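Local coordinates for protein Cbm77-rfpl (Ruminococcus flavefaciens, PDB 5FU5) that probably binds plant cell-wall polysaccharide, likely pectin, as a family 77 carbohydrate-binding module of the cellulosome, at residues A[27-32]-A[45-50]; A[54-59]-A[91-96]; A[64-69]-A[109-114]; A[72-77]-A[101-106]; A[9-14]-A[40-45]. One frame throughout, in Å; residues are numbered along the deposited sequence.

Interaction 1: residues A[27-32]-A[45-50]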
# COMPACT_ATOMS: atom_id res chain seq x y z
N ASN A 27 -11.48 6.35 0.30
CA ASN A 27 -11.76 7.48 1.15
C ASN A 27 -10.72 7.68 2.21
O ASN A 27 -10.24 6.73 2.86
CB ASN A 27 -13.13 7.27 1.81
CG ASN A 27 -14.17 7.02 0.78
OD1 ASN A 27 -14.37 7.84 -0.12
ND2 ASN A 27 -14.82 5.87 0.85
N LEU A 28 -10.34 8.96 2.35
CA LEU A 28 -9.32 9.36 3.28
C LEU A 28 -9.85 9.67 4.68
O LEU A 28 -11.00 10.07 4.83
CB LEU A 28 -8.58 10.60 2.74
CG LEU A 28 -7.94 10.42 1.36
CD1 LEU A 28 -7.55 11.77 0.74
CD2 LEU A 28 -6.74 9.50 1.48
N SER A 29 -8.98 9.51 5.68
CA SER A 29 -9.34 9.88 7.05
C SER A 29 -8.11 10.37 7.84
O SER A 29 -7.01 9.94 7.55
CB SER A 29 -10.01 8.69 7.77
OG SER A 29 -10.33 8.98 9.09
N THR A 30 -8.37 11.25 8.81
CA THR A 30 -7.39 11.64 9.81
C THR A 30 -7.83 11.26 11.22
O THR A 30 -7.21 11.69 12.19
CB THR A 30 -7.07 13.14 9.72
OG1 THR A 30 -8.27 13.89 9.85
CG2 THR A 30 -6.42 13.43 8.40
N SER A 31 -8.78 10.33 11.31
CA SER A 31 -9.37 9.93 12.59
C SER A 31 -8.96 8.53 13.04
O SER A 31 -9.55 7.98 13.99
CB SER A 31 -10.88 10.05 12.48
OG SER A 31 -11.23 11.38 12.13
N LYS A 32 -7.96 7.96 12.38
CA LYS A 32 -7.58 6.58 12.57
C LYS A 32 -6.18 6.42 13.13
O LYS A 32 -5.54 5.37 12.97
CB LYS A 32 -7.69 5.83 11.22
CG LYS A 32 -9.06 5.90 10.56
CD LYS A 32 -10.19 5.32 11.41
CE LYS A 32 -11.48 5.37 10.60
NZ LYS A 32 -12.55 4.80 11.44
N CYS A 45 -4.86 8.57 6.27
CA CYS A 45 -4.86 7.24 5.67
C CYS A 45 -5.97 7.07 4.65
O CYS A 45 -6.92 7.84 4.61
CB CYS A 45 -5.06 6.24 6.79
SG CYS A 45 -6.59 6.39 7.73
N LEU A 46 -5.83 5.98 3.87
CA LEU A 46 -6.91 5.40 3.10
C LEU A 46 -7.56 4.33 4.02
O LEU A 46 -6.87 3.43 4.50
CB LEU A 46 -6.37 4.78 1.83
CG LEU A 46 -7.41 4.30 0.82
CD1 LEU A 46 -7.95 5.51 0.07
CD2 LEU A 46 -6.79 3.27 -0.12
N LYS A 47 -8.83 4.52 4.29
CA LYS A 47 -9.60 3.54 5.07
C LYS A 47 -9.74 2.28 4.21
O LYS A 47 -10.05 2.38 3.02
CB LYS A 47 -10.95 4.10 5.46
CG LYS A 47 -10.89 5.35 6.35
CD LYS A 47 -12.26 5.86 6.79
CE LYS A 47 -13.05 6.45 5.66
NZ LYS A 47 -14.33 7.10 6.09
N MET A 48 -9.50 1.10 4.81
CA MET A 48 -9.72 -0.14 4.05
C MET A 48 -11.17 -0.55 4.21
O MET A 48 -11.53 -1.15 5.20
CB MET A 48 -8.74 -1.22 4.45
CG MET A 48 -7.30 -0.81 4.32
SD MET A 48 -6.60 -0.79 2.65
CE MET A 48 -7.76 0.04 1.62
N GLU A 49 -12.00 -0.16 3.23
CA GLU A 49 -13.43 -0.42 3.29
C GLU A 49 -13.85 -1.40 2.20
O GLU A 49 -13.08 -1.74 1.29
CB GLU A 49 -14.21 0.89 3.15
CG GLU A 49 -13.85 1.97 4.19
CD GLU A 49 -14.45 3.32 3.88
OE1 GLU A 49 -13.93 3.99 2.99
OE2 GLU A 49 -15.43 3.74 4.49
N THR A 50 -15.12 -1.81 2.28
CA THR A 50 -15.61 -2.82 1.34
C THR A 50 -15.36 -2.49 -0.12
O THR A 50 -14.97 -3.34 -0.90
CB THR A 50 -17.10 -3.10 1.58
OG1 THR A 50 -17.32 -3.25 2.99
CG2 THR A 50 -17.55 -4.33 0.87
O HOH W 1 -11.68 3.72 1.43

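Interaction 2: residues A[54-59]-A[91-96]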
# COMPACT_ATOMS: atom_id res chain seq x y z
N ILE A 54 -7.03 -0.45 -4.88
CA ILE A 54 -5.84 0.21 -5.45
C ILE A 54 -5.33 -0.72 -6.54
O ILE A 54 -5.00 -1.91 -6.26
CB ILE A 54 -4.75 0.42 -4.41
CG1 ILE A 54 -5.27 1.25 -3.24
CG2 ILE A 54 -3.55 1.07 -5.05
CD1 ILE A 54 -4.52 0.97 -1.98
N SER A 55 -5.28 -0.21 -7.78
CA SER A 55 -4.74 -0.94 -8.89
C SER A 55 -3.46 -0.31 -9.41
O SER A 55 -3.28 0.90 -9.32
CB SER A 55 -5.77 -0.98 -10.00
OG SER A 55 -6.96 -1.54 -9.50
N PHE A 56 -2.59 -1.13 -9.96
CA PHE A 56 -1.35 -0.70 -10.60
C PHE A 56 -0.84 -1.82 -11.48
O PHE A 56 -1.22 -2.98 -11.29
CB PHE A 56 -0.30 -0.28 -9.60
CG PHE A 56 0.21 -1.39 -8.70
CD1 PHE A 56 -0.52 -1.76 -7.59
CD2 PHE A 56 1.40 -2.05 -8.97
CE1 PHE A 56 -0.04 -2.74 -6.72
CE2 PHE A 56 1.86 -3.06 -8.12
CZ PHE A 56 1.14 -3.41 -7.02
N THR A 57 0.04 -1.45 -12.41
CA THR A 57 0.74 -2.38 -13.27
C THR A 57 2.22 -2.35 -12.90
O THR A 57 2.89 -1.32 -13.01
CB THR A 57 0.50 -2.08 -14.75
OG1 THR A 57 -0.89 -2.15 -15.06
CG2 THR A 57 1.24 -3.13 -15.64
N ALA A 58 2.70 -3.47 -12.35
CA ALA A 58 4.10 -3.66 -12.05
C ALA A 58 4.85 -3.73 -13.36
O ALA A 58 4.56 -4.61 -14.17
CB ALA A 58 4.35 -4.93 -11.23
N PRO A 59 5.85 -2.85 -13.57
CA PRO A 59 6.59 -2.91 -14.83
C PRO A 59 7.63 -4.05 -14.93
O PRO A 59 8.08 -4.39 -16.03
CB PRO A 59 7.30 -1.57 -14.88
CG PRO A 59 7.42 -1.13 -13.49
CD PRO A 59 6.26 -1.70 -12.76
N VAL A 91 4.78 -8.05 0.02
CA VAL A 91 4.33 -9.06 -0.93
C VAL A 91 5.21 -8.99 -2.16
O VAL A 91 5.33 -7.92 -2.76
CB VAL A 91 2.87 -8.90 -1.42
CG1 VAL A 91 2.46 -10.19 -2.17
CG2 VAL A 91 1.87 -8.58 -0.32
N ASP A 92 5.78 -10.11 -2.58
CA ASP A 92 6.54 -10.20 -3.78
C ASP A 92 5.60 -10.46 -4.93
O ASP A 92 4.74 -11.33 -4.83
CB ASP A 92 7.61 -11.28 -3.67
CG ASP A 92 8.71 -10.92 -2.65
OD1 ASP A 92 8.67 -9.89 -1.98
OD2 ASP A 92 9.63 -11.67 -2.49
N LEU A 93 5.79 -9.73 -6.03
CA LEU A 93 4.90 -9.72 -7.18
C LEU A 93 5.62 -9.87 -8.51
O LEU A 93 6.80 -9.49 -8.65
CB LEU A 93 4.05 -8.43 -7.20
CG LEU A 93 3.12 -8.18 -6.02
CD1 LEU A 93 2.48 -6.81 -6.16
CD2 LEU A 93 2.06 -9.26 -5.88
N ALA A 94 4.93 -10.50 -9.45
CA ALA A 94 5.41 -10.58 -10.83
C ALA A 94 5.00 -9.32 -11.61
O ALA A 94 4.16 -8.54 -11.18
CB ALA A 94 4.82 -11.82 -11.50
N GLN A 95 5.62 -9.16 -12.77
CA GLN A 95 5.21 -8.09 -13.70
C GLN A 95 3.72 -8.26 -14.00
O GLN A 95 3.21 -9.39 -14.08
CB GLN A 95 5.99 -8.21 -15.01
CG GLN A 95 5.77 -7.11 -16.04
CD GLN A 95 4.47 -7.18 -16.83
OE1 GLN A 95 3.96 -8.27 -17.12
NE2 GLN A 95 3.95 -6.00 -17.26
N GLY A 96 3.03 -7.13 -14.18
CA GLY A 96 1.65 -7.14 -14.63
C GLY A 96 0.71 -6.47 -13.69
O GLY A 96 1.13 -5.82 -12.71

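Interaction 3: residues A[64-69]-A[109-114]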
# COMPACT_ATOMS: atom_id res chain seq x y z
N LEU A 64 6.06 -5.27 -3.15
CA LEU A 64 5.11 -4.31 -2.64
C LEU A 64 5.22 -4.19 -1.11
O LEU A 64 5.20 -5.22 -0.43
CB LEU A 64 3.69 -4.70 -3.06
CG LEU A 64 2.54 -3.82 -2.52
CD1 LEU A 64 2.48 -2.46 -3.21
CD2 LEU A 64 1.22 -4.55 -2.69
N THR A 65 5.31 -2.96 -0.60
CA THR A 65 5.25 -2.67 0.81
C THR A 65 4.09 -1.78 1.13
O THR A 65 3.85 -0.77 0.46
CB THR A 65 6.57 -1.97 1.28
OG1 THR A 65 7.69 -2.80 1.03
CG2 THR A 65 6.56 -1.59 2.74
N LEU A 66 3.31 -2.16 2.13
CA LEU A 66 2.09 -1.46 2.59
C LEU A 66 2.22 -1.19 4.06
O LEU A 66 2.52 -2.10 4.83
CB LEU A 66 0.81 -2.27 2.34
CG LEU A 66 0.57 -2.69 0.93
CD1 LEU A 66 -0.63 -3.64 0.93
CD2 LEU A 66 0.34 -1.51 0.02
N VAL A 67 2.04 0.07 4.48
CA VAL A 67 2.28 0.47 5.89
C VAL A 67 0.97 0.96 6.49
O VAL A 67 0.33 1.89 5.94
CB VAL A 67 3.34 1.59 5.98
CG1 VAL A 67 3.56 2.03 7.43
CG2 VAL A 67 4.63 1.20 5.27
N PHE A 68 0.54 0.30 7.59
CA PHE A 68 -0.71 0.57 8.28
C PHE A 68 -0.48 1.13 9.71
O PHE A 68 0.64 1.03 10.25
CB PHE A 68 -1.53 -0.73 8.39
CG PHE A 68 -1.83 -1.37 7.07
CD1 PHE A 68 -0.87 -2.18 6.44
CD2 PHE A 68 -3.08 -1.18 6.46
CE1 PHE A 68 -1.17 -2.81 5.25
CE2 PHE A 68 -3.37 -1.83 5.25
CZ PHE A 68 -2.42 -2.62 4.65
N ALA A 69 -1.54 1.66 10.32
CA ALA A 69 -1.51 1.99 11.76
C ALA A 69 -1.45 0.73 12.64
O ALA A 69 -0.82 0.74 13.71
CB ALA A 69 -2.71 2.83 12.16
N PHE A 109 -1.43 3.88 5.29
CA PHE A 109 -0.75 5.20 5.31
C PHE A 109 0.32 5.44 4.25
O PHE A 109 0.62 6.59 3.89
CB PHE A 109 -0.17 5.46 6.69
CG PHE A 109 -1.20 5.69 7.77
CD1 PHE A 109 -1.93 4.65 8.32
CD2 PHE A 109 -1.44 6.95 8.28
CE1 PHE A 109 -2.88 4.87 9.28
CE2 PHE A 109 -2.36 7.16 9.28
CZ PHE A 109 -3.09 6.13 9.80
N TYR A 110 0.92 4.39 3.72
CA TYR A 110 2.05 4.50 2.80
C TYR A 110 2.14 3.25 1.98
O TYR A 110 1.87 2.15 2.49
CB TYR A 110 3.35 4.73 3.60
CG TYR A 110 4.58 5.11 2.76
CD1 TYR A 110 4.77 6.40 2.29
CD2 TYR A 110 5.55 4.15 2.47
CE1 TYR A 110 5.89 6.70 1.55
CE2 TYR A 110 6.66 4.43 1.71
CZ TYR A 110 6.85 5.69 1.27
OH TYR A 110 7.99 5.90 0.52
N MET A 111 2.56 3.39 0.74
CA MET A 111 2.87 2.22 -0.05
C MET A 111 3.98 2.46 -1.04
O MET A 111 4.25 3.61 -1.45
CB MET A 111 1.62 1.65 -0.70
CG MET A 111 0.94 2.51 -1.71
SD MET A 111 -0.57 1.78 -2.39
CE MET A 111 -1.02 3.31 -3.17
N GLU A 112 4.71 1.38 -1.32
CA GLU A 112 5.83 1.40 -2.24
C GLU A 112 5.85 0.13 -3.06
O GLU A 112 5.58 -0.93 -2.53
CB GLU A 112 7.17 1.53 -1.50
CG GLU A 112 8.31 1.03 -2.34
CD GLU A 112 9.66 1.43 -1.87
OE1 GLU A 112 9.83 1.75 -0.67
OE2 GLU A 112 10.54 1.41 -2.75
N TYR A 113 6.19 0.26 -4.33
CA TYR A 113 6.46 -0.89 -5.18
C TYR A 113 7.88 -0.73 -5.68
O TYR A 113 8.18 0.24 -6.38
CB TYR A 113 5.47 -1.02 -6.37
CG TYR A 113 5.74 -2.29 -7.11
CD1 TYR A 113 5.47 -3.52 -6.50
CD2 TYR A 113 6.38 -2.30 -8.34
CE1 TYR A 113 5.78 -4.71 -7.13
CE2 TYR A 113 6.72 -3.50 -8.97
CZ TYR A 113 6.36 -4.72 -8.35
OH TYR A 113 6.68 -5.91 -8.94
N ALA A 114 8.74 -1.69 -5.33
CA ALA A 114 10.16 -1.72 -5.73
C ALA A 114 10.28 -2.70 -6.86
O ALA A 114 10.19 -3.90 -6.63
CB ALA A 114 11.04 -2.12 -4.56

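Interaction 4: residues A[72-77]-A[101-106]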
# COMPACT_ATOMS: atom_id res chain seq x y z
N ALA A 72 -1.10 -5.75 13.22
CA ALA A 72 -1.58 -6.95 12.48
C ALA A 72 -2.63 -6.66 11.42
O ALA A 72 -3.53 -7.45 11.16
CB ALA A 72 -2.10 -8.00 13.44
N ALA A 73 -2.47 -5.54 10.74
CA ALA A 73 -3.29 -5.18 9.59
C ALA A 73 -3.28 -6.28 8.52
O ALA A 73 -2.34 -7.09 8.42
CB ALA A 73 -2.76 -3.90 8.98
N THR A 74 -4.32 -6.27 7.70
CA THR A 74 -4.47 -7.23 6.64
C THR A 74 -4.91 -6.54 5.36
O THR A 74 -5.40 -5.41 5.36
CB THR A 74 -5.56 -8.27 6.98
OG1 THR A 74 -6.78 -7.59 7.21
CG2 THR A 74 -5.16 -9.10 8.21
N ALA A 75 -4.71 -7.21 4.27
CA ALA A 75 -5.25 -6.80 2.96
C ALA A 75 -5.32 -7.99 2.02
O ALA A 75 -4.71 -9.03 2.29
CB ALA A 75 -4.38 -5.72 2.31
N LYS A 76 -6.05 -7.84 0.94
CA LYS A 76 -6.01 -8.82 -0.15
C LYS A 76 -5.19 -8.22 -1.27
O LYS A 76 -5.45 -7.07 -1.68
CB LYS A 76 -7.42 -9.20 -0.62
CG LYS A 76 -8.14 -10.06 0.40
CD LYS A 76 -9.49 -10.49 -0.13
CE LYS A 76 -10.19 -11.34 0.90
NZ LYS A 76 -11.40 -12.01 0.32
N VAL A 77 -4.27 -9.01 -1.81
CA VAL A 77 -3.52 -8.62 -2.98
C VAL A 77 -3.83 -9.67 -4.06
O VAL A 77 -3.63 -10.86 -3.84
CB VAL A 77 -2.02 -8.48 -2.69
CG1 VAL A 77 -1.27 -8.12 -3.97
CG2 VAL A 77 -1.80 -7.41 -1.63
N THR A 101 -7.25 -4.88 -2.23
CA THR A 101 -8.60 -4.67 -1.72
C THR A 101 -8.63 -5.05 -0.20
O THR A 101 -7.61 -5.48 0.38
CB THR A 101 -9.60 -5.54 -2.53
OG1 THR A 101 -9.17 -6.90 -2.45
CG2 THR A 101 -9.66 -5.09 -3.96
N LYS A 102 -9.80 -4.89 0.41
CA LYS A 102 -9.96 -5.07 1.84
C LYS A 102 -9.91 -6.57 2.21
O LYS A 102 -10.52 -7.40 1.51
CB LYS A 102 -11.28 -4.49 2.30
CG LYS A 102 -11.55 -4.63 3.79
CD LYS A 102 -12.91 -4.13 4.18
CE LYS A 102 -13.18 -4.25 5.66
NZ LYS A 102 -14.60 -4.12 6.03
N ALA A 103 -9.22 -6.87 3.30
CA ALA A 103 -9.39 -8.12 4.05
C ALA A 103 -10.18 -7.75 5.31
O ALA A 103 -11.42 -7.74 5.26
CB ALA A 103 -8.06 -8.81 4.33
N ASP A 104 -9.52 -7.38 6.41
CA ASP A 104 -10.21 -6.96 7.63
C ASP A 104 -10.02 -5.46 7.81
O ASP A 104 -9.33 -4.82 7.03
CB ASP A 104 -9.75 -7.77 8.84
CG ASP A 104 -10.01 -9.25 8.67
OD1 ASP A 104 -10.98 -9.68 7.99
OD2 ASP A 104 -9.21 -10.02 9.22
N ALA A 105 -10.66 -4.90 8.82
CA ALA A 105 -10.63 -3.49 9.04
C ALA A 105 -9.21 -3.08 9.45
O ALA A 105 -8.55 -3.73 10.29
CB ALA A 105 -11.63 -3.09 10.09
N CYS A 106 -8.76 -2.02 8.78
CA CYS A 106 -7.48 -1.35 9.08
C CYS A 106 -7.31 -0.15 8.14
O CYS A 106 -8.21 0.17 7.34
CB CYS A 106 -6.27 -2.28 8.94
SG CYS A 106 -6.15 -3.06 7.32
O HOH W 2 -7.93 -4.71 4.65
O HOH W 3 -6.94 -5.98 9.50
O HOH W 4 -7.31 -7.93 -4.29

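Interaction 5: residues A[9-14]-A[40-45]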
# COMPACT_ATOMS: atom_id res chain seq x y z
N VAL A 9 6.18 5.22 -5.18
CA VAL A 9 5.81 5.52 -3.82
C VAL A 9 4.51 6.30 -3.78
O VAL A 9 4.30 7.18 -4.65
CB VAL A 9 6.93 6.33 -3.16
CG1 VAL A 9 6.57 6.73 -1.74
CG2 VAL A 9 8.23 5.54 -3.20
N HIS A 10 3.68 6.05 -2.78
CA HIS A 10 2.52 6.87 -2.53
C HIS A 10 2.36 7.13 -1.05
O HIS A 10 2.18 6.19 -0.27
CB HIS A 10 1.24 6.27 -3.07
CG HIS A 10 0.09 7.23 -2.98
ND1 HIS A 10 0.00 8.35 -3.79
CD2 HIS A 10 -0.92 7.31 -2.10
CE1 HIS A 10 -1.04 9.05 -3.41
NE2 HIS A 10 -1.62 8.46 -2.39
N ASP A 11 2.39 8.44 -0.69
CA ASP A 11 2.23 8.91 0.66
C ASP A 11 0.83 9.50 0.74
O ASP A 11 0.51 10.53 0.05
CB ASP A 11 3.34 9.95 0.92
CG ASP A 11 3.25 10.65 2.23
OD1 ASP A 11 2.19 10.67 2.87
OD2 ASP A 11 4.29 11.28 2.62
N PHE A 12 -0.07 8.84 1.49
CA PHE A 12 -1.43 9.31 1.59
C PHE A 12 -1.65 10.64 2.32
O PHE A 12 -2.67 11.27 2.13
CB PHE A 12 -2.35 8.21 2.21
CG PHE A 12 -2.61 7.06 1.28
CD1 PHE A 12 -3.62 7.08 0.32
CD2 PHE A 12 -1.80 5.94 1.35
CE1 PHE A 12 -3.81 5.99 -0.53
CE2 PHE A 12 -2.00 4.88 0.51
CZ PHE A 12 -2.99 4.91 -0.43
N THR A 13 -0.70 11.01 3.17
CA THR A 13 -0.73 12.33 3.82
C THR A 13 -0.37 13.44 2.84
O THR A 13 -1.11 14.39 2.72
CB THR A 13 0.18 12.36 5.07
OG1 THR A 13 -0.22 11.33 6.01
CG2 THR A 13 0.06 13.69 5.76
N ALA A 14 0.72 13.28 2.11
CA ALA A 14 1.16 14.33 1.18
C ALA A 14 0.27 14.46 -0.04
O ALA A 14 0.08 15.57 -0.51
CB ALA A 14 2.58 14.08 0.74
N LYS A 40 9.24 9.05 9.64
CA LYS A 40 8.12 9.94 9.30
C LYS A 40 6.92 9.51 10.13
O LYS A 40 6.70 8.31 10.33
CB LYS A 40 7.75 9.85 7.82
CG LYS A 40 8.85 10.21 6.82
CD LYS A 40 8.31 10.15 5.40
CE LYS A 40 9.37 9.68 4.41
NZ LYS A 40 9.02 10.03 3.02
N THR A 41 6.17 10.49 10.64
CA THR A 41 4.88 10.27 11.29
C THR A 41 3.79 10.67 10.32
O THR A 41 3.66 11.84 9.94
CB THR A 41 4.75 10.98 12.64
OG1 THR A 41 5.75 10.46 13.53
CG2 THR A 41 3.35 10.77 13.25
N LEU A 42 3.01 9.68 9.89
CA LEU A 42 1.98 9.82 8.90
C LEU A 42 0.61 9.87 9.56
O LEU A 42 0.35 9.14 10.52
CB LEU A 42 2.09 8.67 7.88
CG LEU A 42 3.45 8.56 7.17
CD1 LEU A 42 3.55 7.26 6.41
CD2 LEU A 42 3.67 9.73 6.24
N THR A 43 -0.27 10.71 9.06
CA THR A 43 -1.53 11.03 9.77
C THR A 43 -2.82 10.89 8.98
O THR A 43 -3.90 10.82 9.60
CB THR A 43 -1.48 12.50 10.28
OG1 THR A 43 -1.24 13.37 9.17
CG2 THR A 43 -0.36 12.63 11.36
N GLN A 44 -2.75 10.89 7.64
CA GLN A 44 -3.93 10.75 6.81
C GLN A 44 -3.83 9.42 6.08
O GLN A 44 -2.86 9.16 5.37
CB GLN A 44 -4.09 11.90 5.81
CG GLN A 44 -5.27 11.74 4.90
CD GLN A 44 -5.41 12.91 3.97
OE1 GLN A 44 -4.60 13.08 3.02
NE2 GLN A 44 -6.41 13.69 4.20
N CYS A 45 -4.86 8.57 6.27
CA CYS A 45 -4.86 7.24 5.67
C CYS A 45 -5.97 7.07 4.65
O CYS A 45 -6.92 7.84 4.61
CB CYS A 45 -5.06 6.24 6.79
SG CYS A 45 -6.59 6.39 7.73
O HOH W 5 -0.25 8.73 5.38

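Interaction 1: residues A[27-32]-A[45-50]
Asn27 reaches Glu49 with its side-chain amide and Lys47 with its backbone carbonyl, while Ser29 pairs with Cys45 further along. The side-chain bond is nearly straight, Asn27 ND2 to Glu49 OE1 being 3.0 Å. The acceptor lies in the amide plane, but the donor comes to the syn side of OE1 and 23° out of the carboxylate plane, and the two flat groups are turned 81° against each other. A water also donates to Glu49 OE1, so two hydrogen bonds grip that oxygen; the same water donates to Lys47 O and accepts from Asn27 N.

The backbones run antiparallel. Lys47 N bonds to Asn27 O at 3.0 Å, and Ser29 and Cys45 exchange a reciprocal pair, Ser29 N to Cys45 O and Cys45 N to Ser29 O. The aliphatic part of Lys47 touches Ser29, CG 3.7 Å from Ser29 CB. The Lys32 chain crosses that of Lys47 at about a right angle, touching CE to CD (3.9 Å), and Lys32 CB rests 3.7 Å from Cys45 SG. Leu28 and Leu46 share the face away from Ser29 and Cys45, meeting loosely through CD2 and CD1.

In the second shell, Ser29 OG accepts from Ser31 N in an ST turn that helps shape the chain as it leaves the strand. Thr52 OG1 bonds to Glu49 N beyond the other strand. The contact is where strand 23-29 pairs with strand 40-47, with Leu28 and Leu46 packed on Phe12 of helix 12-15 and Cys45 against Phe109 and Asn107 of strand 107-116.

Interaction 2: residues A[54-59]-A[91-96]
Ala58 and Gly96 make the close part of this contact, an antiparallel hydrogen-bonded pair with Ala58 N 2.8 Å from Gly96 O and Gly96 N 2.9 Å from Ala58 O. The methyl of Ala58 sits over the opposing backbone, its CB 3.6 Å from Ala94 O. Gly96 has backbone angles at which a beta carbon would be jammed against the carbonyl O of Gln95, reason enough for a glycine.

Inward from this pair, Leu93 brings CD1 to the edge of the Phe56 ring, near its plane and 3.8 Å from CZ. CG of Phe56 stands between the backbone N and the carbonyl carbon (chi1 65°); the buried ring is met edge-to-face by Tyr22, and Tyr113 also meets it.

The solvent side is looser. Gln95 bends at chi2 (-77°) and lays its aliphatic part on the opposing backbone, CG 3.3 Å from Ala58 O and 3.6 Å from Pro59 O. Thr57 brushes the glycine with its CG2 methyl, 3.9 Å from Gly96 C.

The touching parts, 56-59 and 93-96, run 90° apart. Here the chain leaves strand 88-93, a partner of strand 62-68, and starts strand 96-101, a partner of strand 53-58: a crossing between strand pairs over an apolar interior, consistent with the beta-sandwich folds common among carbohydrate-binding modules.

Interaction 3: residues A[64-69]-A[109-114]
Val67 faces both Phe109 and Tyr110 across a classic beta bulge, at one end of an otherwise regular antiparallel pairing whose strand axes run 4.7 Å apart at 172°. Val67 O takes a short, straight hydrogen bond from Phe109 N (2.7 Å) and a second, weak one from Tyr110 N (3.4 Å). One carbonyl thus serves two successive amides, and the extra residue is absorbed on strand 107-116.

Val67 also packs with its side chain. Its CB lies 3.9 Å from Tyr110 CB, and its CG2 approaches the edge of the tyrosine ring near the ring plane, the two side chains crossing at a slant. Tyr110 in turn touches Asp11 of strand 4-11.

Phe109 swings past the end of strand 62-68. CG stands anti to the carbonyl carbon (chi1 -69°), and CE1 of the ring comes within 3.5 Å of Ala69 CB, at the start of the following loop. Val67 O lies at the edge of this ring, near its plane.

On the face opposite Val67 and Tyr110, Leu66 and Met111 lie side by side, pointing the same way, CD2 of the leucine against CB of the methionine. Leu64 sits next to Tyr113, CB to CD1 4.0 Å; the phenol oxygen of Tyr113 is hydrogen-bonded to Ser60 O. CG of Leu64 stands anti to the backbone N (chi1 176°), and beyond it CD1 ends 3.5 Å from Glu112 O, the oxygen that also accepts from Thr65 N at 2.8 Å.

Interaction 4: residues A[72-77]-A[101-106]
Thr74 points its hydroxyl across at the loop of Ala103 and Asp104. Set between the backbone N and the carbonyl carbon (chi1 58°), OG1 accepts a hydrogen bond from Asp104 N at 2.9 Å. The methyl of Ala103 comes up beside the same oxygen, CB 3.4 Å from Thr74 OG1, and leans on the backbone of Ala75. A water 2.8 Å from Thr74 OG1 donates in turn to Ala105 O. A valine here would lack that oxygen and would probably leave Asp104 N without its acceptor and this water without one of its partners.

Cys106 approaches from the other end of the loop, its CB against Ala73 CB. Its SG also stands between the backbone N and the carbonyl carbon (chi1 56°), 3.2 Å from Thr74 O. Phe68 of strand 62-68 packs on both Ala73 and Cys106. At the far end, Lys76 and Thr101 form an antiparallel hydrogen-bonded pair, Lys76 N to Thr101 O and Thr101 N to Lys76 O. Their side chains start on one face, where Thr101 OG1 sits 3.4 Å from Lys76 CB. The extended chain of Lys76 then runs off past the carbonyl of Lys102, with CD 3.6 Å from Lys102 O.

Where strand 74-77 and the loop part company, a water takes over the pairing: it donates to Thr74 O and Asp104 O and accepts from Ala103 N at 2.9 Å. The contact therefore passes from direct sheet bonding at Lys76 to a hydroxyl and waters at Thr74, which give Asp104 N, Ala103 N, Asp104 O and Ala105 O their partners here.

Interaction 5: residues A[9-14]-A[40-45]
Thr13 holds OG1 anti to its own carbonyl carbon (chi1 -57°), a setting that presents the hydroxyl to the backbone of Thr43 and Gln44. The oxygen accepts from both amides, Gln44 N at 3.0 Å and Thr43 N at 3.1 Å. Its own proton goes to a water 2.7 Å from Thr13 OG1, and that water donates to Gln44 O. Thr13 CG2 meets Thr43 OG1 at 3.7 Å. An alanine here would have neither OG1 nor CG2 and would probably leave two neighbouring amides of the bend, and the bridging water, without their partner.

Asp11 turns its CG anti to the backbone N (chi1 174°), where the carboxylate serves as N-cap of the short helix 12-15. OD1 accepts from Ala14 N at 3.1 Å, the donor standing 71° out of the carboxylate plane, and more weakly from Thr13 N. Leu42 leans on this carboxylate from the other strand, CD2 3.8 Å from Asp11 OD1.

Phe12 touches the partner segment with CB, 3.3 Å from Gln44 O, while its ring turns inward. His10 CD2 lies over the centre of one face of that ring, and the imidazole is tied through NE2 to Gly16 O.

Strand 40-47 is broken near Thr43 and Gln44, and there the amides of both residues are taken up by a threonine of the capped helix. The cap itself probably helps in turn, by fixing the first helical residues and with them the position of Thr13.

How the interactions relate
Interaction 3 is the buried core of the fold, with centre about 4 Å from that of the chain; the other four are partly buried and lie farther out. Its chemistry is regular sheet bonding and apolar packing, whereas interaction 5, and interaction 4 beyond its one backbone pair, rely on threonine hydroxyls and waters at loops and strand breaks; interaction 1 adds an amide-carboxylate bond at the surface. Interactions 1 and 5 share Cys45 on strand 40-47. Probable backbone hydrogen bonds join interaction 2 to 3 (Val91 O, Leu64 N), 1 to 4 (Met48 N, Cys106 O) and 3 to 5 (Met111 O, His10 N). Interactions 1 and 2 lie on opposite sides of the chain's centre.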